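Local coordinates for protein-tyrosine-phosphatase PTP1 (Arabidopsis thaliana, PDB 6KRW) that removes phosphate from phosphotyrosine residues of MAP kinases such as MPK6 in plant stress and defence signalling, at residues Pro157-Asn162 and Asn185-Glu190; Ile76-Cys81 and Gly88-Ser93; Phe151-Gly156 and Leu165-Ile170; Gln127-Ile132 and Leu230-Val235. All coordinates share one frame; numbering follows the deposited sequence.

Contact 1 of 4, residues Pro157-Asn162 and Asn185-Glu190; sequences PREFGN and NYKETE
Lys187 and Gly161 meet through the lysine ammonium: NZ donates to Gly161 O at 2.7 Å, almost straight along the C=O axis. The same nitrogen forms a salt bridge with Glu159 OE2 at 2.9 Å, although the hydrogen bond within it is weak. The lysine chain runs extended beyond CG and crosses the Glu159 chain at about a right angle, with CE 3.3 Å from Glu159 OE1. The lysine backbone is engaged as well, since Lys187 N donates to Asn162 O at 3.1 Å. That carbonyl oxygen does more than accept this bond: it receives a CA-H...O contact from Tyr186 CA and lies in plane at the edge of the tyrosine ring.

In Asn162, chi1 of -162° sets CG anti to the backbone N; from there ND2 donates to the Glu188 carboxylate. OE1 takes the bond through its syn lone pair at 3.3 Å from ND2, and OE2 adds a weak one. The two flat groups are 25° from coplanar, an arrangement that also brings the acceptors Asn162 OD1 and Glu188 OE1 to 3.2 Å, probably at some electrostatic cost. Tyr186 OH is satisfied elsewhere, by Glu122 on helix 117-126. The contact ties the exposed turn after edge strand 158-160 to the end of strand 178-186, past the intervening strand 163-172, in the antiparallel meander that finishes the mixed sheet of the tyrosine phosphatase domain.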
loop_
_atom_site.group_PDB
_atom_site.type_symbol
_atom_site.label_atom_id
_atom_site.label_comp_id
_atom_site.label_asym_id
_atom_site.label_seq_id
_atom_site.Cartn_x
_atom_site.Cartn_y
_atom_site.Cartn_z
ATOM N N PRO A 157 15.668 -22.238 1.057
ATOM C CA PRO A 157 14.667 -21.633 1.935
ATOM C C PRO A 157 15.251 -20.478 2.758
ATOM O O PRO A 157 16.334 -20.589 3.294
ATOM C CB PRO A 157 14.228 -22.791 2.838
ATOM C CG PRO A 157 14.513 -24.028 2.010
ATOM C CD PRO A 157 15.767 -23.695 1.228
ATOM N N ARG A 158 14.525 -19.370 2.817
ATOM C CA ARG A 158 14.948 -18.179 3.591
ATOM C C ARG A 158 14.558 -18.380 5.052
ATOM O O ARG A 158 13.464 -18.934 5.339
ATOM C CB ARG A 158 14.297 -16.914 3.036
ATOM C CG ARG A 158 14.775 -16.519 1.645
ATOM C CD ARG A 158 16.218 -16.052 1.651
ATOM N NE ARG A 158 16.419 -14.834 2.420
ATOM C CZ ARG A 158 16.177 -13.604 1.972
ATOM N NH1 ARG A 158 15.707 -13.412 0.751
ATOM N NH2 ARG A 158 16.404 -12.560 2.752
ATOM N N GLU A 159 15.417 -17.923 5.953
ATOM C CA GLU A 159 15.106 -17.958 7.402
ATOM C C GLU A 159 15.231 -16.561 7.995
ATOM O O GLU A 159 16.156 -15.812 7.625
ATOM C CB GLU A 159 16.038 -18.925 8.123
ATOM C CG GLU A 159 15.760 -20.368 7.790
ATOM C CD GLU A 159 16.302 -21.302 8.848
ATOM O OE1 GLU A 159 15.773 -22.424 8.969
ATOM O OE2 GLU A 159 17.229 -20.876 9.574
ATOM N N PHE A 160 14.313 -16.249 8.904
ATOM C CA PHE A 160 14.331 -14.956 9.625
ATOM C C PHE A 160 14.066 -15.259 11.088
ATOM O O PHE A 160 12.897 -15.352 11.472
ATOM C CB PHE A 160 13.289 -13.993 9.060
ATOM C CG PHE A 160 13.364 -13.827 7.566
ATOM C CD1 PHE A 160 14.226 -12.900 6.993
ATOM C CD2 PHE A 160 12.575 -14.609 6.736
ATOM C CE1 PHE A 160 14.296 -12.757 5.609
ATOM C CE2 PHE A 160 12.632 -14.451 5.356
ATOM C CZ PHE A 160 13.488 -13.522 4.798
ATOM N N GLY A 161 15.133 -15.474 11.849
ATOM C CA GLY A 161 15.029 -15.966 13.233
ATOM C C GLY A 161 14.165 -17.211 13.285
ATOM O O GLY A 161 14.561 -18.245 12.684
ATOM N N ASN A 162 12.989 -17.093 13.895
ATOM C CA ASN A 162 12.059 -18.224 14.124
ATOM C C ASN A 162 11.215 -18.499 12.874
ATOM O O ASN A 162 10.405 -19.442 12.920
ATOM C CB ASN A 162 11.156 -17.915 15.319
ATOM C CG ASN A 162 10.491 -19.146 15.889
ATOM O OD1 ASN A 162 11.004 -20.253 15.750
ATOM N ND2 ASN A 162 9.349 -18.965 16.532
ATOM N N ASN A 185 6.045 -19.539 7.744
ATOM C CA ASN A 185 5.607 -20.172 9.010
ATOM C C ASN A 185 6.735 -20.096 10.035
ATOM O O ASN A 185 7.889 -19.812 9.658
ATOM C CB ASN A 185 5.156 -21.620 8.795
ATOM C CG ASN A 185 6.269 -22.519 8.301
ATOM O OD1 ASN A 185 6.682 -22.434 7.144
ATOM N ND2 ASN A 185 6.749 -23.396 9.169
ATOM N N TYR A 186 6.391 -20.345 11.293
ATOM C CA TYR A 186 7.395 -20.582 12.357
ATOM C C TYR A 186 7.939 -22.003 12.222
ATOM O O TYR A 186 7.265 -22.885 11.656
ATOM C CB TYR A 186 6.784 -20.389 13.742
ATOM C CG TYR A 186 6.159 -19.038 13.964
ATOM C CD1 TYR A 186 6.923 -17.880 13.946
ATOM C CD2 TYR A 186 4.802 -18.918 14.217
ATOM C CE1 TYR A 186 6.347 -16.639 14.156
ATOM C CE2 TYR A 186 4.213 -17.684 14.440
ATOM C CZ TYR A 186 4.988 -16.541 14.406
ATOM O OH TYR A 186 4.403 -15.324 14.619
ATOM N N LYS A 187 9.116 -22.240 12.783
ATOM C CA LYS A 187 9.769 -23.568 12.673
ATOM C C LYS A 187 9.089 -24.585 13.595
ATOM O O LYS A 187 9.238 -25.783 13.323
ATOM C CB LYS A 187 11.265 -23.436 12.937
ATOM C CG LYS A 187 11.975 -22.618 11.872
ATOM C CD LYS A 187 13.389 -22.252 12.228
ATOM C CE LYS A 187 13.926 -21.160 11.332
ATOM N NZ LYS A 187 15.273 -20.714 11.761
ATOM N N GLU A 188 8.358 -24.144 14.620
ATOM C CA GLU A 188 7.543 -25.096 15.425
ATOM C C GLU A 188 6.236 -25.352 14.666
ATOM O O GLU A 188 5.354 -24.468 14.665
ATOM C CB GLU A 188 7.326 -24.606 16.860
ATOM C CG GLU A 188 6.576 -23.288 17.007
ATOM C CD GLU A 188 7.453 -22.049 17.074
ATOM O OE1 GLU A 188 8.623 -22.137 16.632
ATOM O OE2 GLU A 188 6.958 -20.994 17.560
ATOM N N THR A 189 6.126 -26.513 14.029
ATOM C CA THR A 189 5.041 -26.781 13.053
ATOM C C THR A 189 3.762 -27.155 13.801
ATOM O O THR A 189 3.315 -28.312 13.685
ATOM C CB THR A 189 5.488 -27.828 12.032
ATOM O OG1 THR A 189 5.633 -29.092 12.682
ATOM C CG2 THR A 189 6.791 -27.438 11.372
ATOM N N GLU A 190 3.194 -26.190 14.522
ATOM C CA GLU A 190 1.875 -26.375 15.175
ATOM C C GLU A 190 0.798 -26.544 14.098
ATOM O O GLU A 190 0.033 -27.522 14.177
ATOM C CB GLU A 190 1.560 -25.182 16.076
ATOM C CG GLU A 190 0.258 -25.328 16.840
ATOM C CD GLU A 190 -0.207 -24.057 17.526
ATOM O OE1 GLU A 190 -0.074 -22.978 16.918
ATOM O OE2 GLU A 190 -0.682 -24.148 18.673
#

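Contact 2 of 4, residues Ile76-Cys81 and Gly88-Ser93; sequences IVLNPC and GYVNAS
Ile76 lays its CG1 against the methyl of Ala92, CG1 to CB 3.9 Å, while its backbone N donates to Ala92 O at 3.0 Å. That donor stands 45° above the carbonyl plane of Ala92. Just before, the chain turns a corner at Asn91. Val90 fills the next place: its CG1 occupies the crowded position between backbone N and carbonyl carbon (chi1 56°) and presses to 3.2 Å from Ile76 O, a tight approach. Water 1 serves the polar atoms the two chains leave apart here. It donates to Ile76 O at 2.6 Å and accepts from Val90 N at 3.0 Å.

Further on the chains close up again. Leu78 N donates to Gly88 O at 2.8 Å, practically straight at 175° and in the carbonyl plane, on a lone pair. Val77 CA adds a CA-H...O contact to that same oxygen, and Leu78 CB and CG pack beside it. Gly88 CA packs on Cys81 SG at 3.7 Å and makes a CA-H...O contact to Leu78 O; a CB here would clash with that oxygen and with Val77 CG1. Ile76, Leu78 and Ala92 rest on Met123 of helix 117-126, which covers this apolar side, whereas Ser93 OG binds Arg278.

Strand 75-77 is thus held to strand 89-90 and to the start of 92-95, an outermost strand of the mixed sheet. The chemistry is a buried, mostly apolar pairing with two direct backbone bonds and one water between them, which satisfies Ile76 O and Val90 N where they do not pair directly.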
loop_
_atom_site.group_PDB
_atom_site.type_symbol
_atom_site.label_atom_id
_atom_site.label_comp_id
_atom_site.label_asym_id
_atom_site.label_seq_id
_atom_site.Cartn_x
_atom_site.Cartn_y
_atom_site.Cartn_z
ATOM N N ILE A 76 1.361 -0.222 13.580
ATOM C CA ILE A 76 1.200 -1.667 13.784
ATOM C C ILE A 76 2.189 -2.139 14.842
ATOM O O ILE A 76 3.379 -1.857 14.746
ATOM C CB ILE A 76 1.418 -2.430 12.459
ATOM C CG1 ILE A 76 0.509 -1.898 11.352
ATOM C CG2 ILE A 76 1.243 -3.928 12.673
ATOM C CD1 ILE A 76 -0.992 -2.019 11.623
ATOM N N VAL A 77 1.679 -2.825 15.862
ATOM C CA VAL A 77 2.501 -3.287 16.987
ATOM C C VAL A 77 2.743 -4.789 16.845
ATOM O O VAL A 77 1.787 -5.555 16.697
ATOM C CB VAL A 77 1.778 -2.960 18.304
ATOM C CG1 VAL A 77 2.587 -3.425 19.485
ATOM C CG2 VAL A 77 1.423 -1.490 18.405
ATOM N N LEU A 78 3.988 -5.185 16.993
ATOM C CA LEU A 78 4.340 -6.621 17.135
ATOM C C LEU A 78 3.948 -7.047 18.552
ATOM O O LEU A 78 4.455 -6.452 19.520
ATOM C CB LEU A 78 5.825 -6.841 16.875
ATOM C CG LEU A 78 6.286 -6.542 15.450
ATOM C CD1 LEU A 78 7.785 -6.669 15.372
ATOM C CD2 LEU A 78 5.592 -7.430 14.424
ATOM N N ASN A 79 3.106 -8.059 18.658
ATOM C CA ASN A 79 2.596 -8.564 19.954
ATOM C C ASN A 79 2.262 -10.028 19.738
ATOM O O ASN A 79 1.238 -10.326 19.129
ATOM C CB ASN A 79 1.381 -7.763 20.430
ATOM C CG ASN A 79 0.931 -8.167 21.815
ATOM O OD1 ASN A 79 1.480 -9.110 22.380
ATOM N ND2 ASN A 79 -0.051 -7.457 22.367
ATOM N N PRO A 80 3.095 -10.972 20.214
ATOM C CA PRO A 80 4.257 -10.704 21.071
ATOM C C PRO A 80 5.469 -10.100 20.354
ATOM O O PRO A 80 5.553 -10.154 19.139
ATOM C CB PRO A 80 4.634 -12.101 21.599
ATOM C CG PRO A 80 4.187 -13.034 20.499
ATOM C CD PRO A 80 2.921 -12.404 19.952
ATOM N N CYS A 81 6.394 -9.537 21.123
ATOM C CA CYS A 81 7.633 -8.926 20.588
ATOM C C CYS A 81 8.797 -9.292 21.500
ATOM O O CYS A 81 8.592 -9.379 22.712
ATOM C CB CYS A 81 7.499 -7.416 20.489
ATOM S SG CYS A 81 9.010 -6.615 19.908
ATOM N N GLY A 88 7.170 -3.115 20.574
ATOM C CA GLY A 88 6.601 -3.813 19.416
ATOM C C GLY A 88 6.794 -3.073 18.104
ATOM O O GLY A 88 6.002 -3.299 17.181
ATOM N N TYR A 89 7.800 -2.219 18.020
ATOM C CA TYR A 89 7.856 -1.217 16.937
ATOM C C TYR A 89 8.220 -1.850 15.578
ATOM O O TYR A 89 9.217 -2.560 15.436
ATOM C CB TYR A 89 8.863 -0.116 17.262
ATOM C CG TYR A 89 8.926 0.885 16.155
ATOM C CD1 TYR A 89 7.887 1.763 15.936
ATOM C CD2 TYR A 89 9.977 0.883 15.238
ATOM C CE1 TYR A 89 7.895 2.650 14.877
ATOM C CE2 TYR A 89 9.999 1.760 14.170
ATOM C CZ TYR A 89 8.950 2.637 13.969
ATOM O OH TYR A 89 8.914 3.512 12.935
ATOM N N VAL A 90 7.414 -1.514 14.602
ATOM C CA VAL A 90 7.727 -1.678 13.167
ATOM C C VAL A 90 7.258 -0.420 12.449
ATOM O O VAL A 90 6.240 0.189 12.848
ATOM C CB VAL A 90 7.109 -2.972 12.634
ATOM C CG1 VAL A 90 5.637 -3.067 12.857
ATOM C CG2 VAL A 90 7.419 -3.164 11.150
ATOM N N ASN A 91 7.982 0.011 11.427
ATOM C CA ASN A 91 7.611 1.208 10.648
ATOM C C ASN A 91 6.457 0.828 9.733
ATOM O O ASN A 91 6.686 0.447 8.570
ATOM C CB ASN A 91 8.811 1.820 9.960
ATOM C CG ASN A 91 8.497 3.185 9.403
ATOM O OD1 ASN A 91 7.425 3.404 8.833
ATOM N ND2 ASN A 91 9.447 4.102 9.539
ATOM N N ALA A 92 5.236 0.892 10.240
ATOM C CA ALA A 92 4.060 0.377 9.525
ATOM C C ALA A 92 2.826 1.042 10.116
ATOM O O ALA A 92 2.779 1.195 11.377
ATOM C CB ALA A 92 3.953 -1.121 9.649
ATOM N N SER A 93 1.909 1.432 9.263
ATOM C CA SER A 93 0.701 2.202 9.635
ATOM C C SER A 93 -0.547 1.503 9.141
ATOM O O SER A 93 -0.586 1.036 7.986
ATOM C CB SER A 93 0.771 3.561 8.988
ATOM O OG SER A 93 1.926 4.262 9.361
HETATM O O HOH W 1 4.992 0.122 15.400
#

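Contact 3 of 4, residues Phe151-Gly156 and Leu165-Ile170; sequences FQDEDG and LTTKWI
The carboxylate of Asp153 is the flat group that bridges to Thr167. Thr167 N comes at it from above the plane, about 50° out, and donates to OD2 at 3.2 Å. The threonine hydroxyl meets the other oxygen in a weak hydrogen bond, with OG1 3.0 Å from OD1. The two side chains cross obliquely, the Asp153 CA-CB bond pointing at the strand and chi1 of 75° setting CG between backbone N and carbonyl carbon, 3.4 Å from Thr167 OG1. The Phe151 ring turns from the contact and meets His198, planes at about 30°. What Phe151 offers Leu165 is its backbone: CA rests on Leu165 CD2 at 3.8 Å.

Water 2 completes the polar cluster. It donates to Phe151 O at 2.7 Å and lies 2.5 Å from Thr167 OG1. Leu165 is also covered by Arg158 and Phe160 of edge strand 158-160.

One aspartate thereby accepts a backbone N-H and sits beside a hydroxyl of strand 163-172, next to the beta bulge at Lys168 and Trp169. With both carboxylate oxygens near donors, the acid is probably stabilised as the anion, and the loop 151-156 is pinned to the sheet by polar bonds more than by apolar contact.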
loop_
_atom_site.group_PDB
_atom_site.type_symbol
_atom_site.label_atom_id
_atom_site.label_comp_id
_atom_site.label_asym_id
_atom_site.label_seq_id
_atom_site.Cartn_x
_atom_site.Cartn_y
_atom_site.Cartn_z
ATOM N N PHE A 151 12.497 -11.664 0.234
ATOM C CA PHE A 151 11.525 -12.631 -0.343
ATOM C C PHE A 151 12.134 -13.604 -1.364
ATOM O O PHE A 151 11.472 -14.617 -1.650
ATOM C CB PHE A 151 10.341 -11.893 -0.962
ATOM C CG PHE A 151 10.740 -10.876 -1.998
ATOM C CD1 PHE A 151 10.970 -9.562 -1.625
ATOM C CD2 PHE A 151 10.861 -11.212 -3.337
ATOM C CE1 PHE A 151 11.334 -8.602 -2.556
ATOM C CE2 PHE A 151 11.214 -10.250 -4.265
ATOM C CZ PHE A 151 11.475 -8.955 -3.882
ATOM N N GLN A 152 13.312 -13.357 -1.923
ATOM C CA GLN A 152 13.853 -14.274 -2.952
ATOM C C GLN A 152 14.549 -15.445 -2.263
ATOM O O GLN A 152 15.294 -15.218 -1.313
ATOM C CB GLN A 152 14.792 -13.504 -3.870
ATOM C CG GLN A 152 14.083 -12.439 -4.699
ATOM C CD GLN A 152 14.975 -11.885 -5.782
ATOM O OE1 GLN A 152 14.791 -12.168 -6.967
ATOM N NE2 GLN A 152 15.975 -11.115 -5.377
ATOM N N ASP A 153 14.307 -16.665 -2.735
ATOM C CA ASP A 153 14.891 -17.888 -2.119
ATOM C C ASP A 153 15.558 -18.742 -3.204
ATOM O O ASP A 153 15.423 -19.989 -3.159
ATOM C CB ASP A 153 13.831 -18.657 -1.325
ATOM C CG ASP A 153 12.834 -19.420 -2.185
ATOM O OD1 ASP A 153 12.633 -19.029 -3.352
ATOM O OD2 ASP A 153 12.268 -20.408 -1.681
ATOM N N GLU A 154 16.284 -18.109 -4.125
ATOM C CA GLU A 154 16.937 -18.859 -5.230
ATOM C C GLU A 154 18.059 -19.740 -4.675
ATOM O O GLU A 154 18.294 -20.805 -5.254
ATOM C CB GLU A 154 17.436 -17.906 -6.313
ATOM C CG GLU A 154 16.392 -16.867 -6.697
ATOM C CD GLU A 154 16.099 -16.776 -8.184
ATOM O OE1 GLU A 154 15.028 -16.244 -8.547
ATOM O OE2 GLU A 154 16.933 -17.251 -8.978
ATOM N N ASP A 155 18.706 -19.329 -3.584
ATOM C CA ASP A 155 19.767 -20.156 -2.953
ATOM C C ASP A 155 19.130 -21.377 -2.291
ATOM O O ASP A 155 19.628 -22.500 -2.497
ATOM C CB ASP A 155 20.573 -19.354 -1.934
ATOM C CG ASP A 155 21.710 -18.573 -2.563
ATOM O OD1 ASP A 155 22.479 -19.187 -3.323
ATOM O OD2 ASP A 155 21.811 -17.357 -2.295
ATOM N N GLY A 156 18.055 -21.151 -1.545
ATOM C CA GLY A 156 17.386 -22.174 -0.726
ATOM C C GLY A 156 16.395 -21.488 0.207
ATOM O O GLY A 156 16.267 -20.266 0.177
ATOM N N LEU A 165 10.673 -19.048 5.179
ATOM C CA LEU A 165 9.931 -18.604 3.971
ATOM C C LEU A 165 10.292 -19.495 2.782
ATOM O O LEU A 165 11.480 -19.777 2.576
ATOM C CB LEU A 165 10.304 -17.153 3.688
ATOM C CG LEU A 165 9.607 -16.491 2.504
ATOM C CD1 LEU A 165 8.128 -16.283 2.773
ATOM C CD2 LEU A 165 10.275 -15.171 2.171
ATOM N N THR A 166 9.289 -19.872 2.002
ATOM C CA THR A 166 9.446 -20.739 0.812
ATOM C C THR A 166 8.544 -20.220 -0.302
ATOM O O THR A 166 7.418 -19.800 -0.042
ATOM C CB THR A 166 9.154 -22.194 1.181
ATOM O OG1 THR A 166 10.310 -22.703 1.847
ATOM C CG2 THR A 166 8.824 -23.045 -0.024
ATOM N N THR A 167 9.032 -20.322 -1.535
ATOM C CA THR A 167 8.265 -19.925 -2.731
ATOM C C THR A 167 7.577 -21.149 -3.334
ATOM O O THR A 167 8.273 -22.108 -3.650
ATOM C CB THR A 167 9.182 -19.238 -3.734
ATOM O OG1 THR A 167 9.832 -18.138 -3.092
ATOM C CG2 THR A 167 8.407 -18.771 -4.943
ATOM N N LYS A 168 6.262 -21.090 -3.517
ATOM C CA LYS A 168 5.515 -22.199 -4.156
ATOM C C LYS A 168 5.610 -22.052 -5.675
ATOM O O LYS A 168 5.732 -23.055 -6.340
ATOM C CB LYS A 168 4.066 -22.230 -3.683
ATOM C CG LYS A 168 3.905 -22.366 -2.180
ATOM C CD LYS A 168 2.490 -22.691 -1.763
ATOM C CE LYS A 168 2.198 -22.244 -0.349
ATOM N NZ LYS A 168 0.977 -22.878 0.206
ATOM N N TRP A 169 5.528 -20.829 -6.182
ATOM C CA TRP A 169 5.711 -20.549 -7.624
ATOM C C TRP A 169 5.942 -19.056 -7.853
ATOM O O TRP A 169 5.612 -18.214 -6.994
ATOM C CB TRP A 169 4.528 -21.080 -8.432
ATOM C CG TRP A 169 3.159 -20.691 -7.989
ATOM C CD1 TRP A 169 2.240 -21.484 -7.366
ATOM C CD2 TRP A 169 2.520 -19.422 -8.203
ATOM N NE1 TRP A 169 1.079 -20.788 -7.152
ATOM C CE2 TRP A 169 1.220 -19.523 -7.657
ATOM C CE3 TRP A 169 2.920 -18.213 -8.785
ATOM C CZ2 TRP A 169 0.326 -18.458 -7.677
ATOM C CZ3 TRP A 169 2.035 -17.153 -8.789
ATOM C CH2 TRP A 169 0.754 -17.288 -8.266
ATOM N N ILE A 170 6.509 -18.728 -8.990
ATOM C CA ILE A 170 6.705 -17.353 -9.506
ATOM C C ILE A 170 6.099 -17.312 -10.903
ATOM O O ILE A 170 6.374 -18.238 -11.700
ATOM C CB ILE A 170 8.196 -16.990 -9.541
ATOM C CG1 ILE A 170 8.888 -17.284 -8.212
ATOM C CG2 ILE A 170 8.425 -15.575 -10.034
ATOM C CD1 ILE A 170 10.398 -17.137 -8.254
HETATM O O HOH W 2 10.524 -15.836 -3.810
#

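Contact 4 of 4, residues Gln127-Ile132 and Leu230-Val235; sequences QHCPII and LGPIIV
The two segments run parallel, and their CA atoms come closest at Ile132 and Ile234, which form a beta bridge with those atoms 4.6 Å apart. Ile234 N donates to Ile131 O at 3.0 Å. Ahead of the strands the chains approach differently: helix 117-126 ends in a Schellman motif at His128, with positive phi (44°), and Gly231 CA packs by the His128 ring, where a CB would clash with His128 O. Pro232 O is buried here with no hydrogen-bond partner in the model. It has softer company, a CA-H...O contact from Cys129 CA at 3.4 Å, Cys129 CB and the Pro130 CD methylene.

The His128 ring presents its edge to Leu230. ND1 donates to Leu230 O at 2.8 Å, with that oxygen 9° out of the ring plane. Cys129 SG packs on Ile234 CD1 at 3.6 Å, and Pro130 CG on Leu230 CB at 4.0 Å. The isoleucines stand in pairs, side by side and pointing the same way: Ile131 with Ile233, and Ile132 with Ile234, CG1 to CB 4.1 Å. The second pair lies beneath helix 117-126, where Phe120 covers both residues.

Strands 131-134 and 233-236 are neighbours in the middle of the mixed sheet, and the latter leads directly into the phosphate-binding loop with the catalytic Cys237, the strand-loop-helix arrangement of the protein tyrosine phosphatases.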
loop_
_atom_site.group_PDB
_atom_site.type_symbol
_atom_site.label_atom_id
_atom_site.label_comp_id
_atom_site.label_asym_id
_atom_site.label_seq_id
_atom_site.Cartn_x
_atom_site.Cartn_y
_atom_site.Cartn_z
ATOM N N GLN A 127 -0.627 -10.397 11.661
ATOM C CA GLN A 127 -1.786 -9.682 11.065
ATOM C C GLN A 127 -2.465 -10.541 9.986
ATOM O O GLN A 127 -3.462 -10.104 9.424
ATOM C CB GLN A 127 -1.302 -8.357 10.491
ATOM C CG GLN A 127 -0.711 -7.398 11.525
ATOM C CD GLN A 127 -1.671 -7.077 12.638
ATOM O OE1 GLN A 127 -2.882 -7.033 12.421
ATOM N NE2 GLN A 127 -1.122 -6.865 13.834
ATOM N N HIS A 128 -1.952 -11.743 9.728
ATOM C CA HIS A 128 -2.456 -12.689 8.678
ATOM C C HIS A 128 -2.749 -11.942 7.366
ATOM O O HIS A 128 -3.855 -12.070 6.796
ATOM C CB HIS A 128 -3.643 -13.520 9.188
ATOM C CG HIS A 128 -4.794 -12.755 9.743
ATOM N ND1 HIS A 128 -5.754 -12.193 8.935
ATOM C CD2 HIS A 128 -5.111 -12.401 11.009
ATOM C CE1 HIS A 128 -6.624 -11.524 9.681
ATOM N NE2 HIS A 128 -6.268 -11.664 10.953
ATOM N N CYS A 129 -1.763 -11.193 6.887
ATOM C CA CYS A 129 -1.906 -10.392 5.644
ATOM C C CYS A 129 -1.900 -11.328 4.449
ATOM O O CYS A 129 -0.946 -12.059 4.298
ATOM C CB CYS A 129 -0.764 -9.402 5.491
ATOM S SG CYS A 129 -0.701 -8.215 6.859
ATOM N N PRO A 130 -2.951 -11.350 3.605
ATOM C CA PRO A 130 -2.970 -12.278 2.470
ATOM C C PRO A 130 -2.147 -11.828 1.252
ATOM O O PRO A 130 -1.851 -12.677 0.382
ATOM C CB PRO A 130 -4.462 -12.337 2.128
ATOM C CG PRO A 130 -4.979 -10.975 2.512
ATOM C CD PRO A 130 -4.245 -10.676 3.804
ATOM N N ILE A 131 -1.806 -10.539 1.189
ATOM C CA ILE A 131 -1.231 -9.889 -0.025
ATOM C C ILE A 131 -0.114 -8.969 0.429
ATOM O O ILE A 131 -0.325 -8.206 1.376
ATOM C CB ILE A 131 -2.299 -9.081 -0.793
ATOM C CG1 ILE A 131 -3.478 -9.957 -1.228
ATOM C CG2 ILE A 131 -1.687 -8.309 -1.960
ATOM C CD1 ILE A 131 -3.176 -10.986 -2.235
ATOM N N ILE A 132 0.956 -8.917 -0.326
ATOM C CA ILE A 132 1.981 -7.861 -0.312
ATOM C C ILE A 132 2.060 -7.231 -1.692
ATOM O O ILE A 132 2.298 -7.948 -2.666
ATOM C CB ILE A 132 3.341 -8.382 0.131
ATOM C CG1 ILE A 132 3.293 -8.992 1.526
ATOM C CG2 ILE A 132 4.374 -7.297 0.024
ATOM C CD1 ILE A 132 4.509 -9.848 1.868
ATOM N N LEU A 230 -10.086 -11.192 4.986
ATOM C CA LEU A 230 -8.923 -12.125 5.081
ATOM C C LEU A 230 -7.779 -11.447 5.836
ATOM O O LEU A 230 -6.947 -12.151 6.425
ATOM C CB LEU A 230 -8.432 -12.507 3.686
ATOM C CG LEU A 230 -8.729 -13.906 3.185
ATOM C CD1 LEU A 230 -10.224 -14.167 3.173
ATOM C CD2 LEU A 230 -8.113 -14.038 1.799
ATOM N N GLY A 231 -7.713 -10.124 5.769
ATOM C CA GLY A 231 -6.694 -9.382 6.523
ATOM C C GLY A 231 -6.225 -8.167 5.747
ATOM O O GLY A 231 -6.624 -7.950 4.605
ATOM N N PRO A 232 -5.409 -7.304 6.379
ATOM C CA PRO A 232 -4.894 -6.119 5.717
ATOM C C PRO A 232 -4.009 -6.478 4.515
ATOM O O PRO A 232 -3.295 -7.447 4.547
ATOM C CB PRO A 232 -4.081 -5.383 6.797
ATOM C CG PRO A 232 -4.498 -6.016 8.104
ATOM C CD PRO A 232 -4.901 -7.442 7.749
ATOM N N ILE A 233 -4.087 -5.648 3.486
ATOM C CA ILE A 233 -3.161 -5.709 2.322
ATOM C C ILE A 233 -1.931 -4.882 2.654
ATOM O O ILE A 233 -2.062 -3.683 2.905
ATOM C CB ILE A 233 -3.839 -5.195 1.047
ATOM C CG1 ILE A 233 -4.993 -6.109 0.651
ATOM C CG2 ILE A 233 -2.827 -4.995 -0.066
ATOM C CD1 ILE A 233 -5.850 -5.547 -0.432
ATOM N N ILE A 234 -0.773 -5.514 2.678
ATOM C CA ILE A 234 0.490 -4.776 2.825
ATOM C C ILE A 234 0.782 -4.042 1.536
ATOM O O ILE A 234 0.742 -4.661 0.482
ATOM C CB ILE A 234 1.629 -5.686 3.287
ATOM C CG1 ILE A 234 1.395 -6.148 4.723
ATOM C CG2 ILE A 234 2.950 -4.976 3.151
ATOM C CD1 ILE A 234 2.320 -7.272 5.159
ATOM N N VAL A 235 1.094 -2.772 1.617
ATOM C CA VAL A 235 1.555 -1.970 0.463
ATOM C C VAL A 235 2.832 -1.285 0.855
ATOM O O VAL A 235 2.868 -0.643 1.930
ATOM C CB VAL A 235 0.522 -0.985 -0.083
ATOM C CG1 VAL A 235 1.016 -0.323 -1.348
ATOM C CG2 VAL A 235 -0.839 -1.612 -0.288
#

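Overall arrangement
Contacts 2 and 4 are buried, contact 3 is partly so, and contact 1 lies at the surface, its centre about 26 Å from the chain's centre. The chemistry follows: charged and amide groups outside, a carboxylate and a water in contact 3, mainly aliphatic groups and backbone bonds inside, with a bridging water in contact 2 and a histidine bond in contact 4. Contacts 1 and 3 share the antiparallel end of the sheet, strand 163-172 lying between the two strands of contact 1, and touch through Arg158. Contact 4 holds the parallel middle; Gln127 packs lightly on Ile76 of contact 2. Helix 117-126 packs on residues of contacts 1, 2 and 4.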